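Local coordinates for histidine kinase (Methanosarcina mazei, PDB 3LI9), which probably acts as a membrane-bound sensor histidine kinase that passes phosphate from ATP to a protein histidine, represented here by its extracellular double PDC (Cache) domain, at residues Asn108-Gly112 with Tyr145-Met150; Leu139-Tyr143 with Ser195-Leu201; Phe149-Ser155 with Ala167-Leu173; Ala35-Ile39 with Asn69-Ile73; Tyr76-Glu80 with Tyr127-Lys132. All coordinates share one frame. Numbering follows the deposited sequence.

Contact 1 (Asn108-Gly112 with Tyr145-Met150)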
# COMPACT_ATOMS: atom_id res chain seq x y z
N ASN A 108 0.66 2.91 17.00
CA ASN A 108 -0.16 1.90 16.30
C ASN A 108 -1.20 1.24 17.15
O ASN A 108 -1.12 1.28 18.37
CB ASN A 108 0.77 0.82 15.69
CG ASN A 108 1.41 -0.05 16.76
OD1 ASN A 108 2.51 0.27 17.34
ND2 ASN A 108 0.72 -1.09 17.10
N LYS A 109 -2.15 0.63 16.49
CA LYS A 109 -3.09 -0.26 17.17
C LYS A 109 -3.08 -1.70 16.64
O LYS A 109 -4.14 -2.39 16.67
CB LYS A 109 -4.49 0.38 17.16
CG LYS A 109 -4.98 0.69 15.84
CD LYS A 109 -6.41 1.38 15.90
CE LYS A 109 -6.38 2.76 16.46
NZ LYS A 109 -7.71 3.41 16.05
N ILE A 110 -1.91 -2.18 16.24
CA ILE A 110 -1.72 -3.51 15.65
C ILE A 110 -2.23 -4.58 16.58
O ILE A 110 -2.91 -5.50 16.14
CB ILE A 110 -0.21 -3.81 15.41
CG1 ILE A 110 0.44 -2.90 14.35
CG2 ILE A 110 0.08 -5.33 14.98
CD1 ILE A 110 -0.07 -3.16 12.93
N ASN A 111 -1.94 -4.46 17.87
CA ASN A 111 -2.27 -5.51 18.81
C ASN A 111 -3.57 -5.18 19.51
O ASN A 111 -3.98 -5.92 20.43
CB ASN A 111 -1.14 -5.69 19.87
CG ASN A 111 0.15 -6.27 19.27
OD1 ASN A 111 0.71 -5.81 18.26
ND2 ASN A 111 0.65 -7.29 19.93
N GLY A 112 -4.22 -4.10 19.09
CA GLY A 112 -5.53 -3.66 19.61
C GLY A 112 -5.58 -2.26 20.22
O GLY A 112 -6.16 -1.33 19.67
N TYR A 145 2.12 -8.21 8.78
CA TYR A 145 2.90 -7.81 9.95
C TYR A 145 2.04 -8.12 11.16
O TYR A 145 0.88 -7.72 11.22
CB TYR A 145 3.27 -6.35 9.89
CG TYR A 145 3.96 -5.86 11.14
CD1 TYR A 145 5.29 -6.16 11.37
CD2 TYR A 145 3.25 -5.16 12.09
CE1 TYR A 145 5.92 -5.70 12.51
CE2 TYR A 145 3.89 -4.68 13.27
CZ TYR A 145 5.21 -4.97 13.43
OH TYR A 145 5.83 -4.52 14.57
N GLU A 146 2.56 -8.99 12.05
CA GLU A 146 1.78 -9.41 13.23
C GLU A 146 0.36 -9.81 12.85
O GLU A 146 -0.65 -9.51 13.55
CB GLU A 146 1.95 -8.35 14.41
CG GLU A 146 3.45 -8.18 14.75
CD GLU A 146 3.81 -7.17 15.86
OE1 GLU A 146 5.05 -7.01 16.19
OE2 GLU A 146 2.86 -6.54 16.36
N GLY A 147 0.25 -10.59 11.74
CA GLY A 147 -1.03 -11.16 11.34
C GLY A 147 -1.92 -10.24 10.50
O GLY A 147 -2.94 -10.65 10.08
N ILE A 148 -1.51 -8.99 10.29
CA ILE A 148 -2.36 -8.06 9.56
C ILE A 148 -1.76 -7.71 8.16
O ILE A 148 -0.64 -7.35 8.11
CB ILE A 148 -2.53 -6.80 10.36
CG1 ILE A 148 -3.26 -7.23 11.69
CG2 ILE A 148 -3.44 -5.77 9.58
CD1 ILE A 148 -3.23 -6.22 12.70
N PHE A 149 -2.58 -7.88 7.12
CA PHE A 149 -2.22 -7.57 5.72
C PHE A 149 -2.33 -6.05 5.55
O PHE A 149 -3.38 -5.48 5.86
CB PHE A 149 -3.24 -8.27 4.81
CG PHE A 149 -2.73 -8.34 3.35
CD1 PHE A 149 -1.42 -8.65 3.05
CD2 PHE A 149 -3.61 -8.01 2.34
CE1 PHE A 149 -0.99 -8.70 1.69
CE2 PHE A 149 -3.22 -8.05 1.03
CZ PHE A 149 -1.93 -8.33 0.71
N MSE A 150 -1.24 -5.43 5.12
CA MSE A 150 -1.19 -3.98 5.00
C MSE A 150 -0.19 -3.51 3.95
O MSE A 150 0.55 -4.28 3.32
CB MSE A 150 -0.81 -3.37 6.35
CG MSE A 150 0.55 -3.81 6.83
SE MSE A 150 0.88 -3.06 8.68
CE MSE A 150 -0.25 -4.26 9.66
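This is an apolar contact between two tight turns at one edge of the first PDC module, where the loop between strands 105-108 and 115-118 meets the hairpin joining strands 143-145 and 148-159. Both turns are defined by their backbones. Lys109-Gly112 is a type I turn, closed by Gly112 N to Lys109 O at 3.0 Å, and Gly112 has backbone angles (121/-71) that suit glycine alone. Tyr145-Ile148 is a type I' turn in which Tyr145 and Ile148 bond both ways, Tyr145 N to Ile148 O at 3.0 Å and Ile148 N to Tyr145 O at 2.9 Å.

Ile110, at the second position of its turn, does most of the packing. Its CD1 lies 3.5 Å from CE of Met150, a selenomethionine, and 4.0 Å from Tyr145 CD2, at the ring edge; its CG2 is 4.1 Å from Ile148 CD1. Ile110 CG2 also approaches Glu146 OE2 at 3.3 Å, so the carboxylate fringes the apolar patch. The closest CA atoms, those of Ile110 and Glu146, are 7.3 Å apart, a spacing bridged by side chains. Ile73 joins the cluster by touching both Ile110 and Ile148.

A type I' turn is the classic connection of a two-residue beta hairpin. Here the Tyr145 side chain comes within about 3 Å of a bound buffer molecule, probably from the crystallisation liquor, consistent with a place beside a PDC ligand pocket.

Contact 2 (Leu139-Tyr143 with Ser195-Leu201)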
# COMPACT_ATOMS: atom_id res chain seq x y z
N LEU A 139 5.40 3.76 -1.68
CA LEU A 139 4.41 2.87 -1.24
C LEU A 139 5.04 1.48 -1.32
O LEU A 139 5.52 1.05 -2.40
CB LEU A 139 3.18 2.98 -2.15
CG LEU A 139 2.10 1.98 -1.97
CD1 LEU A 139 1.37 2.15 -0.64
CD2 LEU A 139 1.09 2.16 -3.13
N THR A 140 5.07 0.79 -0.17
CA THR A 140 5.67 -0.56 -0.15
C THR A 140 4.75 -1.54 -0.91
O THR A 140 3.54 -1.33 -1.15
CB THR A 140 5.76 -1.10 1.32
OG1 THR A 140 4.43 -1.30 1.82
CG2 THR A 140 6.60 -0.12 2.17
N GLU A 141 5.33 -2.69 -1.19
CA GLU A 141 4.51 -3.81 -1.64
C GLU A 141 3.73 -4.28 -0.40
O GLU A 141 4.21 -4.09 0.70
CB GLU A 141 5.45 -4.86 -2.24
CG GLU A 141 5.66 -4.45 -3.79
CD GLU A 141 4.33 -4.54 -4.65
OE1 GLU A 141 4.01 -5.71 -4.91
OE2 GLU A 141 3.62 -3.50 -5.07
N PRO A 142 2.50 -4.79 -0.59
CA PRO A 142 1.72 -5.26 0.57
C PRO A 142 2.44 -6.38 1.29
O PRO A 142 3.25 -7.14 0.71
CB PRO A 142 0.44 -5.80 -0.08
CG PRO A 142 0.97 -6.33 -1.50
CD PRO A 142 1.75 -5.02 -1.83
N TYR A 143 2.16 -6.48 2.58
CA TYR A 143 2.90 -7.47 3.42
C TYR A 143 2.07 -7.78 4.63
O TYR A 143 1.10 -7.06 5.02
CB TYR A 143 4.27 -6.92 3.82
CG TYR A 143 4.20 -5.65 4.64
CD1 TYR A 143 4.15 -5.69 6.07
CD2 TYR A 143 4.17 -4.40 3.99
CE1 TYR A 143 4.06 -4.47 6.80
CE2 TYR A 143 4.13 -3.20 4.70
CZ TYR A 143 4.04 -3.25 6.09
OH TYR A 143 4.00 -2.11 6.82
N SER A 195 -1.13 -6.10 -6.47
CA SER A 195 -0.14 -5.05 -6.27
C SER A 195 0.68 -4.83 -7.61
O SER A 195 0.44 -5.52 -8.63
CB SER A 195 0.83 -5.47 -5.16
OG SER A 195 1.63 -6.54 -5.65
N ASN A 196 1.63 -3.92 -7.55
CA ASN A 196 2.42 -3.60 -8.72
C ASN A 196 3.23 -4.85 -9.19
O ASN A 196 3.43 -5.05 -10.40
CB ASN A 196 3.40 -2.48 -8.42
CG ASN A 196 4.18 -2.08 -9.66
OD1 ASN A 196 3.58 -1.64 -10.67
ND2 ASN A 196 5.44 -2.24 -9.60
N THR A 197 3.62 -5.70 -8.26
CA THR A 197 4.34 -6.94 -8.65
C THR A 197 3.39 -8.11 -8.80
O THR A 197 3.83 -9.24 -8.91
CB THR A 197 5.46 -7.30 -7.65
OG1 THR A 197 4.90 -7.50 -6.32
CG2 THR A 197 6.54 -6.18 -7.59
N GLY A 198 2.07 -7.85 -8.88
CA GLY A 198 1.13 -8.87 -9.25
C GLY A 198 0.65 -9.71 -8.08
O GLY A 198 -0.08 -10.68 -8.32
N ILE A 199 0.97 -9.32 -6.84
CA ILE A 199 0.49 -10.12 -5.68
C ILE A 199 -0.99 -9.87 -5.41
O ILE A 199 -1.45 -8.71 -5.38
CB ILE A 199 1.23 -9.68 -4.42
CG1 ILE A 199 2.75 -9.90 -4.58
CG2 ILE A 199 0.72 -10.46 -3.21
CD1 ILE A 199 3.13 -11.43 -4.65
N PHE A 200 -1.75 -10.95 -5.19
CA PHE A 200 -3.16 -10.77 -4.90
C PHE A 200 -3.39 -9.97 -3.67
O PHE A 200 -2.87 -10.29 -2.61
CB PHE A 200 -3.92 -12.15 -4.76
CG PHE A 200 -4.06 -12.89 -6.08
CD1 PHE A 200 -5.21 -12.72 -6.84
CD2 PHE A 200 -3.06 -13.76 -6.49
CE1 PHE A 200 -5.40 -13.36 -8.11
CE2 PHE A 200 -3.21 -14.42 -7.77
CZ PHE A 200 -4.36 -14.21 -8.56
N LEU A 201 -4.27 -8.96 -3.80
CA LEU A 201 -4.70 -8.24 -2.59
C LEU A 201 -6.11 -8.76 -2.15
O LEU A 201 -6.63 -8.35 -1.09
CB LEU A 201 -4.88 -6.75 -2.87
CG LEU A 201 -3.51 -6.19 -3.38
CD1 LEU A 201 -3.59 -4.72 -3.58
CD2 LEU A 201 -2.32 -6.60 -2.51
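Hydrogen bonds to one carboxylate dominate this contact. Glu141 points into the type I turn Ser195-Gly198, and its OE1 accepts from Ser195 OG at 2.6 Å and from Thr197 OG1 at a very short 2.4 Å. Two backbone amides add weak bonds: Thr197 N to Glu141 OE1 (3.4 Å, 151°) and Asn196 N to Glu141 OE2 (3.2 Å, 134°). The turn is held independently by Gly198 N to Ser195 O at 2.9 Å. Ser195 OG has a double role, because it also accepts Ile199 N at 3.1 Å while donating to Glu141.

Apolar packing falls to the next residue. Pro142 CG rests 3.5 Å from Leu201 CD2 and 4.5 Å from Ile199 CB, and Pro142 CD is 3.5 Å from Ser195 CB. Polar and apolar contacts thus come from adjacent residues of a single loop.

The loop 139-143 links strands 138-139 and 143-145, which both pair with strand 148-159 in the first PDC module, whereas 195-201 follows strand 190-194, an outer strand of the second module's four-stranded sheet. The contact therefore spans the junction of the two modules, with Phe261 of strand 261-268 touching Glu141, Pro142 and Leu201.

Contact 3 (Phe149-Ser155 with Ala167-Leu173). With BTB (2-[bis-(2-hydroxy-ethyl)-amino]-2-hydroxymethyl-propane-1,3-diol), chain B.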
# COMPACT_ATOMS: atom_id res chain seq x y z
N PHE A 149 -2.58 -7.88 7.12
CA PHE A 149 -2.22 -7.57 5.72
C PHE A 149 -2.33 -6.05 5.55
O PHE A 149 -3.38 -5.48 5.86
CB PHE A 149 -3.24 -8.27 4.81
CG PHE A 149 -2.73 -8.34 3.35
CD1 PHE A 149 -1.42 -8.65 3.05
CD2 PHE A 149 -3.61 -8.01 2.34
CE1 PHE A 149 -0.99 -8.70 1.69
CE2 PHE A 149 -3.22 -8.05 1.03
CZ PHE A 149 -1.93 -8.33 0.71
N MSE A 150 -1.24 -5.43 5.12
CA MSE A 150 -1.19 -3.98 5.00
C MSE A 150 -0.19 -3.51 3.95
O MSE A 150 0.55 -4.28 3.32
CB MSE A 150 -0.81 -3.37 6.35
CG MSE A 150 0.55 -3.81 6.83
SE MSE A 150 0.88 -3.06 8.68
CE MSE A 150 -0.25 -4.26 9.66
N VAL A 151 -0.27 -2.20 3.72
CA VAL A 151 0.77 -1.53 2.95
C VAL A 151 1.19 -0.27 3.71
O VAL A 151 0.42 0.24 4.51
CB VAL A 151 0.21 -1.18 1.55
CG1 VAL A 151 -0.90 -0.10 1.56
CG2 VAL A 151 1.31 -0.96 0.56
N SER A 152 2.40 0.22 3.43
CA SER A 152 2.87 1.43 4.08
C SER A 152 3.12 2.53 3.08
O SER A 152 3.70 2.26 2.03
CB SER A 152 4.24 1.10 4.78
OG SER A 152 4.53 2.16 5.64
N TYR A 153 2.74 3.75 3.44
CA TYR A 153 3.02 4.93 2.61
C TYR A 153 4.08 5.73 3.38
O TYR A 153 3.89 6.02 4.56
CB TYR A 153 1.79 5.84 2.51
CG TYR A 153 0.58 5.25 1.76
CD1 TYR A 153 0.31 5.66 0.44
CD2 TYR A 153 -0.23 4.27 2.34
CE1 TYR A 153 -0.78 5.15 -0.24
CE2 TYR A 153 -1.32 3.71 1.63
CZ TYR A 153 -1.56 4.19 0.34
OH TYR A 153 -2.63 3.66 -0.36
N ASP A 154 5.15 6.17 2.70
CA ASP A 154 6.21 6.87 3.43
C ASP A 154 6.65 8.08 2.64
O ASP A 154 6.83 8.00 1.44
CB ASP A 154 7.41 5.95 3.65
CG ASP A 154 7.02 4.71 4.41
OD1 ASP A 154 6.94 4.82 5.65
OD2 ASP A 154 6.69 3.64 3.79
N SER A 155 6.87 9.18 3.34
CA SER A 155 7.34 10.42 2.65
C SER A 155 8.56 10.97 3.36
O SER A 155 8.64 10.96 4.58
CB SER A 155 6.28 11.54 2.75
OG SER A 155 5.15 11.25 1.99
N ALA A 167 8.05 10.30 7.32
CA ALA A 167 6.77 10.23 8.03
C ALA A 167 6.01 9.16 7.24
O ALA A 167 6.06 9.15 6.01
CB ALA A 167 5.97 11.57 7.98
N GLY A 168 5.29 8.33 7.97
CA GLY A 168 4.60 7.24 7.29
C GLY A 168 3.30 6.86 7.91
O GLY A 168 3.05 7.17 9.03
N VAL A 169 2.44 6.20 7.12
CA VAL A 169 1.25 5.55 7.66
C VAL A 169 1.11 4.12 7.16
O VAL A 169 1.54 3.79 6.01
CB VAL A 169 -0.04 6.33 7.28
CG1 VAL A 169 0.10 7.82 7.72
CG2 VAL A 169 -0.24 6.30 5.75
N ASP A 170 0.58 3.26 8.06
CA ASP A 170 0.29 1.83 7.73
C ASP A 170 -1.18 1.68 7.50
O ASP A 170 -1.98 2.13 8.31
CB ASP A 170 0.71 0.92 8.88
CG ASP A 170 2.22 0.77 9.01
OD1 ASP A 170 2.96 1.09 8.07
OD2 ASP A 170 2.67 0.25 10.04
N VAL A 171 -1.53 1.04 6.39
CA VAL A 171 -2.92 0.96 5.93
C VAL A 171 -3.34 -0.53 5.82
O VAL A 171 -2.85 -1.21 4.93
CB VAL A 171 -3.06 1.62 4.58
CG1 VAL A 171 -4.56 1.64 4.07
CG2 VAL A 171 -2.64 3.17 4.71
N PRO A 172 -4.25 -1.02 6.64
CA PRO A 172 -4.71 -2.45 6.49
C PRO A 172 -5.48 -2.57 5.19
O PRO A 172 -6.20 -1.64 4.74
CB PRO A 172 -5.78 -2.66 7.62
CG PRO A 172 -5.36 -1.56 8.65
CD PRO A 172 -4.76 -0.36 7.87
N LEU A 173 -5.33 -3.73 4.56
CA LEU A 173 -5.96 -3.94 3.27
C LEU A 173 -7.08 -4.99 3.28
O LEU A 173 -7.62 -5.34 2.20
CB LEU A 173 -4.91 -4.42 2.25
CG LEU A 173 -3.80 -3.41 1.96
CD1 LEU A 173 -2.56 -4.04 1.23
CD2 LEU A 173 -4.41 -2.21 1.23
C1 BTB B . 9.17 -1.47 11.20
O1 BTB B . 8.72 -1.26 12.57
C2 BTB B . 8.14 -2.22 10.30
C3 BTB B . 7.92 -3.51 11.05
O3 BTB B . 8.13 -3.09 12.40
C4 BTB B . 8.69 -2.56 8.96
O4 BTB B . 7.51 -2.93 8.22
N BTB B . 6.86 -1.46 10.06
C5 BTB B . 5.93 -1.73 11.14
C6 BTB B . 4.69 -2.49 10.62
O6 BTB B . 4.21 -1.91 9.44
C7 BTB B . 7.28 -0.04 9.99
C8 BTB B . 6.25 0.95 9.40
O8 BTB B . 5.62 0.46 8.24
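One face of this buried hairpin is strikingly polar and grips a buffer molecule: Asp170 uses both carboxylate oxygens, OD1 accepting from BTB O8 and OD2 from BTB O6, each at 2.7 Å. OD2 is also bonded to Tyr106. Ser152 and Asp154 share this face; Ser152 OG lies 3.1 Å from Asp170 OD1, and Asp154 OD1 is bonded to Tyr76. BTB probably came from the crystallisation liquor, but its position is consistent with the ligand pocket of a sensory PDC module.

The framework is a regular antiparallel pairing, with axes 4.6 Å apart and strand directions at 153°. Hydrogen-bonded pairs are Val151-Val171, Tyr153-Val169 and Ser155-Ala167, bonded both ways: for example Val171 N to Val151 O at 2.8 Å and Val151 N to Val171 O at 3.0 Å. Leu173 N to Phe149 O (2.9 Å) extends the ladder. In the non-hydrogen-bonded pair Asp154-Gly168, a CB on Gly168 would lie 2.4 Å from Asp154 OD1, so glycine makes way for the carboxylate.

The opposite face is mainly apolar: Tyr153 CE2 meets Val171 CG2 at 3.4 Å, and Leu173 CD1 approaches Val151 CB at 4.0 Å and sits over the Phe149 ring. Helix 13-48 packs there through Met33 and Asn36, while strands 138-139 and 143-145 pair with the other edge of 148-159 and strand 74-79 continues the sheet beyond 162-172.

Contact 4 (Ala35-Ile39 with Asn69-Ile73)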
# COMPACT_ATOMS: atom_id res chain seq x y z
N ALA A 35 -5.70 9.75 -0.79
CA ALA A 35 -5.91 10.46 0.50
C ALA A 35 -4.85 9.98 1.51
O ALA A 35 -4.24 10.83 2.24
CB ALA A 35 -7.37 10.22 1.05
N ASN A 36 -4.61 8.65 1.58
CA ASN A 36 -3.66 8.16 2.57
C ASN A 36 -2.25 8.63 2.29
O ASN A 36 -1.48 8.99 3.23
CB ASN A 36 -3.71 6.59 2.56
CG ASN A 36 -4.94 6.07 3.23
OD1 ASN A 36 -5.55 6.76 4.05
ND2 ASN A 36 -5.33 4.87 2.88
N GLN A 37 -1.90 8.71 1.01
CA GLN A 37 -0.58 9.24 0.63
C GLN A 37 -0.48 10.71 1.09
O GLN A 37 0.63 11.13 1.60
CB GLN A 37 -0.44 9.18 -0.91
CG GLN A 37 0.80 9.84 -1.51
CD GLN A 37 0.82 9.61 -3.01
OE1 GLN A 37 -0.03 10.12 -3.77
NE2 GLN A 37 1.78 8.89 -3.42
N ALA A 38 -1.56 11.48 0.90
CA ALA A 38 -1.53 12.94 1.25
C ALA A 38 -1.42 13.09 2.78
O ALA A 38 -0.84 14.08 3.24
CB ALA A 38 -2.82 13.61 0.75
N ILE A 39 -1.89 12.12 3.58
CA ILE A 39 -1.78 12.25 5.06
C ILE A 39 -0.30 12.16 5.44
O ILE A 39 0.25 13.03 6.15
CB ILE A 39 -2.52 11.12 5.75
CG1 ILE A 39 -4.05 11.30 5.50
CG2 ILE A 39 -2.22 11.15 7.32
CD1 ILE A 39 -4.90 10.09 6.00
N ASN A 69 -8.24 8.75 11.88
CA ASN A 69 -8.26 8.08 10.59
C ASN A 69 -8.36 6.57 10.82
O ASN A 69 -7.38 5.85 10.82
CB ASN A 69 -6.92 8.37 9.85
CG ASN A 69 -6.92 9.76 9.24
OD1 ASN A 69 -7.57 10.01 8.22
ND2 ASN A 69 -6.20 10.70 9.86
N PRO A 70 -9.60 6.06 10.98
CA PRO A 70 -9.80 4.65 11.32
C PRO A 70 -9.33 3.70 10.22
O PRO A 70 -9.22 2.50 10.50
CB PRO A 70 -11.33 4.51 11.52
CG PRO A 70 -11.91 5.88 11.37
CD PRO A 70 -10.81 6.86 10.86
N GLN A 71 -9.07 4.23 9.05
CA GLN A 71 -8.55 3.40 7.91
C GLN A 71 -7.08 3.13 8.10
O GLN A 71 -6.48 2.40 7.27
CB GLN A 71 -8.84 4.03 6.53
CG GLN A 71 -7.84 5.15 6.09
CD GLN A 71 -8.11 6.50 6.79
OE1 GLN A 71 -8.99 6.63 7.71
NE2 GLN A 71 -7.35 7.52 6.38
N LEU A 72 -6.45 3.83 9.07
CA LEU A 72 -5.00 3.60 9.38
C LEU A 72 -4.85 2.72 10.60
O LEU A 72 -5.69 2.74 11.52
CB LEU A 72 -4.26 4.91 9.67
CG LEU A 72 -4.36 6.01 8.57
CD1 LEU A 72 -3.57 7.24 8.96
CD2 LEU A 72 -3.86 5.47 7.18
N ILE A 73 -3.75 1.93 10.64
CA ILE A 73 -3.44 1.17 11.81
C ILE A 73 -2.11 1.64 12.49
O ILE A 73 -1.82 1.24 13.60
CB ILE A 73 -3.38 -0.36 11.48
CG1 ILE A 73 -3.50 -1.19 12.75
CG2 ILE A 73 -2.08 -0.72 10.68
CD1 ILE A 73 -3.92 -2.70 12.43
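Residues 35-39 form one turn of alpha-helix within the long helix 13-48, with Ile39 N bonded to Ala35 O at 3.0 Å. Facing it, Asn69-Leu72 makes a type I beta turn, closed by Leu72 N to Asn69 O at 2.8 Å. The backbones stay well apart: the closest CA atoms, of Asn36 and Leu72, are 8.3 Å from each other, so side chains must fill the gap.

The polar part centres on the amide of Gln71. Its NE2 donates to Asn36 OD1 across the interface (3.0 Å, 168°) and to Asn69 OD1 within the turn (3.1 Å, 162°), two nearly linear bonds from one nitrogen. Asn36 OD1 takes a second bond from Gln32, one helical turn earlier, and Asn69 ND2 is tied to the carbonyl of Ile65. The bridge thus belongs to a short amide chain running from helix to turn.

Ile39 provides the apolar part. Its CD1 sits 3.6 Å from Gln71 NE2, 3.5 Å from Asn69 OD1 and 4.3 Å from Leu72 CD1, packing beside the amides. Leu72 CD2 also lies 3.8 Å from Asn36 OD1.

The turn connects helix 55-67 to strand 74-79. Ile39 and Leu72 reach that helix through Ile65 and Leu66 respectively, while Asn36 and Leu72 both touch Val171 of strand 162-172, placing the contact where two helices meet the sheet.

Contact 5 (Tyr76-Glu80 with Tyr127-Lys132)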
# COMPACT_ATOMS: atom_id res chain seq x y z
N TYR A 76 3.68 7.05 11.93
CA TYR A 76 5.02 7.03 12.50
C TYR A 76 5.93 8.10 11.93
O TYR A 76 5.71 8.62 10.83
CB TYR A 76 5.64 5.65 12.39
CG TYR A 76 5.63 5.05 10.98
CD1 TYR A 76 6.66 5.32 10.11
CD2 TYR A 76 4.51 4.33 10.51
CE1 TYR A 76 6.67 4.79 8.78
CE2 TYR A 76 4.49 3.83 9.23
CZ TYR A 76 5.56 4.05 8.38
OH TYR A 76 5.50 3.50 7.13
N LEU A 77 7.04 8.35 12.67
CA LEU A 77 8.08 9.23 12.19
C LEU A 77 9.39 8.44 12.45
O LEU A 77 9.48 7.66 13.45
CB LEU A 77 8.13 10.49 13.08
CG LEU A 77 6.87 11.36 12.94
CD1 LEU A 77 6.91 12.44 14.06
CD2 LEU A 77 6.81 12.02 11.57
N GLY A 78 10.38 8.57 11.55
CA GLY A 78 11.67 7.92 11.85
C GLY A 78 12.74 8.93 11.37
O GLY A 78 12.70 9.37 10.26
N TYR A 79 13.66 9.32 12.26
CA TYR A 79 14.69 10.32 11.94
C TYR A 79 16.12 9.73 11.92
O TYR A 79 16.41 8.73 12.57
CB TYR A 79 14.67 11.40 12.97
CG TYR A 79 13.51 12.38 12.77
CD1 TYR A 79 12.22 12.06 13.20
CD2 TYR A 79 13.74 13.63 12.16
CE1 TYR A 79 11.17 13.01 13.01
CE2 TYR A 79 12.68 14.57 11.98
CZ TYR A 79 11.43 14.21 12.40
OH TYR A 79 10.40 15.18 12.30
N GLU A 80 16.94 10.35 11.09
CA GLU A 80 18.39 10.12 11.11
C GLU A 80 18.94 10.51 12.46
O GLU A 80 18.38 11.24 13.26
CB GLU A 80 19.03 11.01 10.02
CG GLU A 80 18.68 10.68 8.62
CD GLU A 80 19.36 9.38 8.17
OE1 GLU A 80 20.55 9.43 7.79
OE2 GLU A 80 18.71 8.33 8.16
N TYR A 127 10.68 0.72 3.65
CA TYR A 127 9.80 1.82 4.02
C TYR A 127 10.63 3.07 4.39
O TYR A 127 10.12 4.22 4.29
CB TYR A 127 8.91 1.42 5.21
CG TYR A 127 9.62 1.37 6.59
CD1 TYR A 127 9.55 2.42 7.45
CD2 TYR A 127 10.29 0.22 7.02
CE1 TYR A 127 10.12 2.37 8.67
CE2 TYR A 127 10.89 0.16 8.28
CZ TYR A 127 10.80 1.24 9.10
OH TYR A 127 11.36 1.21 10.36
N TYR A 128 11.85 2.85 4.87
CA TYR A 128 12.73 3.98 5.26
C TYR A 128 13.79 4.18 4.22
O TYR A 128 14.06 5.31 3.84
CB TYR A 128 13.43 3.72 6.61
CG TYR A 128 14.17 4.89 7.23
CD1 TYR A 128 13.64 5.55 8.34
CD2 TYR A 128 15.43 5.26 6.81
CE1 TYR A 128 14.31 6.59 8.97
CE2 TYR A 128 16.10 6.32 7.39
CZ TYR A 128 15.57 6.97 8.48
OH TYR A 128 16.26 7.97 9.12
N GLN A 129 14.40 3.08 3.75
CA GLN A 129 15.55 3.21 2.83
C GLN A 129 15.13 3.70 1.44
O GLN A 129 15.88 4.41 0.77
CB GLN A 129 16.31 1.88 2.69
CG GLN A 129 17.05 1.45 3.99
CD GLN A 129 18.05 2.49 4.46
OE1 GLN A 129 18.88 2.92 3.71
NE2 GLN A 129 17.97 2.89 5.72
N LEU A 130 13.93 3.38 0.98
CA LEU A 130 13.58 3.87 -0.36
C LEU A 130 13.40 5.39 -0.39
O LEU A 130 13.94 6.07 -1.26
CB LEU A 130 12.36 3.17 -0.98
CG LEU A 130 12.53 1.75 -1.53
CD1 LEU A 130 11.19 1.29 -2.15
CD2 LEU A 130 13.69 1.70 -2.56
N PRO A 131 12.63 5.96 0.56
CA PRO A 131 12.61 7.42 0.56
C PRO A 131 13.97 8.06 0.77
O PRO A 131 14.22 9.14 0.23
CB PRO A 131 11.73 7.77 1.78
CG PRO A 131 10.79 6.61 1.88
CD PRO A 131 11.57 5.38 1.41
N LYS A 132 14.81 7.46 1.60
CA LYS A 132 16.14 8.02 1.84
C LYS A 132 17.01 8.09 0.56
O LYS A 132 17.69 9.10 0.33
CB LYS A 132 16.90 7.20 2.86
CG LYS A 132 18.25 7.78 3.22
CD LYS A 132 18.92 7.00 4.32
CE LYS A 132 20.31 7.62 4.50
NZ LYS A 132 20.93 7.35 5.78
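Glu80, just past the end of strand 74-79, folds back through two m rotamers (chi1 -66°, chi2 -72°), which carries its carboxylate over to helix 126-134. There OE2 accepts from Tyr128 OH at 2.7 Å and OE1 forms a salt bridge with Lys132 NZ at 2.9 Å. Lys132 is fully extended, all four chi angles t, and spans the 9.8 Å between its CA and that of Glu80; Tyr128 is likewise t at chi1, carrying its ring toward the strand end and its hydroxyl to Glu80. Arg102 offers Glu80 a further, long and weak ion pair.

The Tyr128 ring passes close to the strand backbone, with Tyr128 CE1 3.5 Å from Gly78 O. A CB on Gly78 would stand only 3.3 Å from the same CE1, a tight fit that glycine relieves.

Tyr127 takes the p rotamer (chi1 75°), disfavoured inside a helix but tolerable here in its first turn. It brings Tyr127 CD1 to 4.0 Å from Tyr76 CE1, with ring centroids 5.9 Å apart and planes at 87°. Tyr127 OH bonds to Val120 O; Tyr76, likewise p (53°), bonds through its hydroxyl to Asp154 and weakly to the bound buffer molecule.

Strand and helix cross at -61° with axes 10.5 Å apart. The helix packing across the sheet, with tyrosines beside a bound molecule, is consistent with the ligand pocket of a PDC sensor module.

From the N terminus, contact 4 closes first, joining the long helix 13-48 to the turn that leads into strand 74-79. Contact 5 begins just beyond and brings helix 126-134 back onto that strand. Contact 1 opens within contact 5's span and ends after it, so the two cross; contact 1 in turn crosses contact 2, which reaches on into the second module. Contact 3 lies wholly between the two segments of contact 2 and shares Phe149 and Met150 with contact 1. Strand 162-172 links contact 3 to contacts 4 and 5: Asp170 O meets Ile73 N at 2.9 Å, and Gly168 N meets Tyr76 O at 2.9 Å.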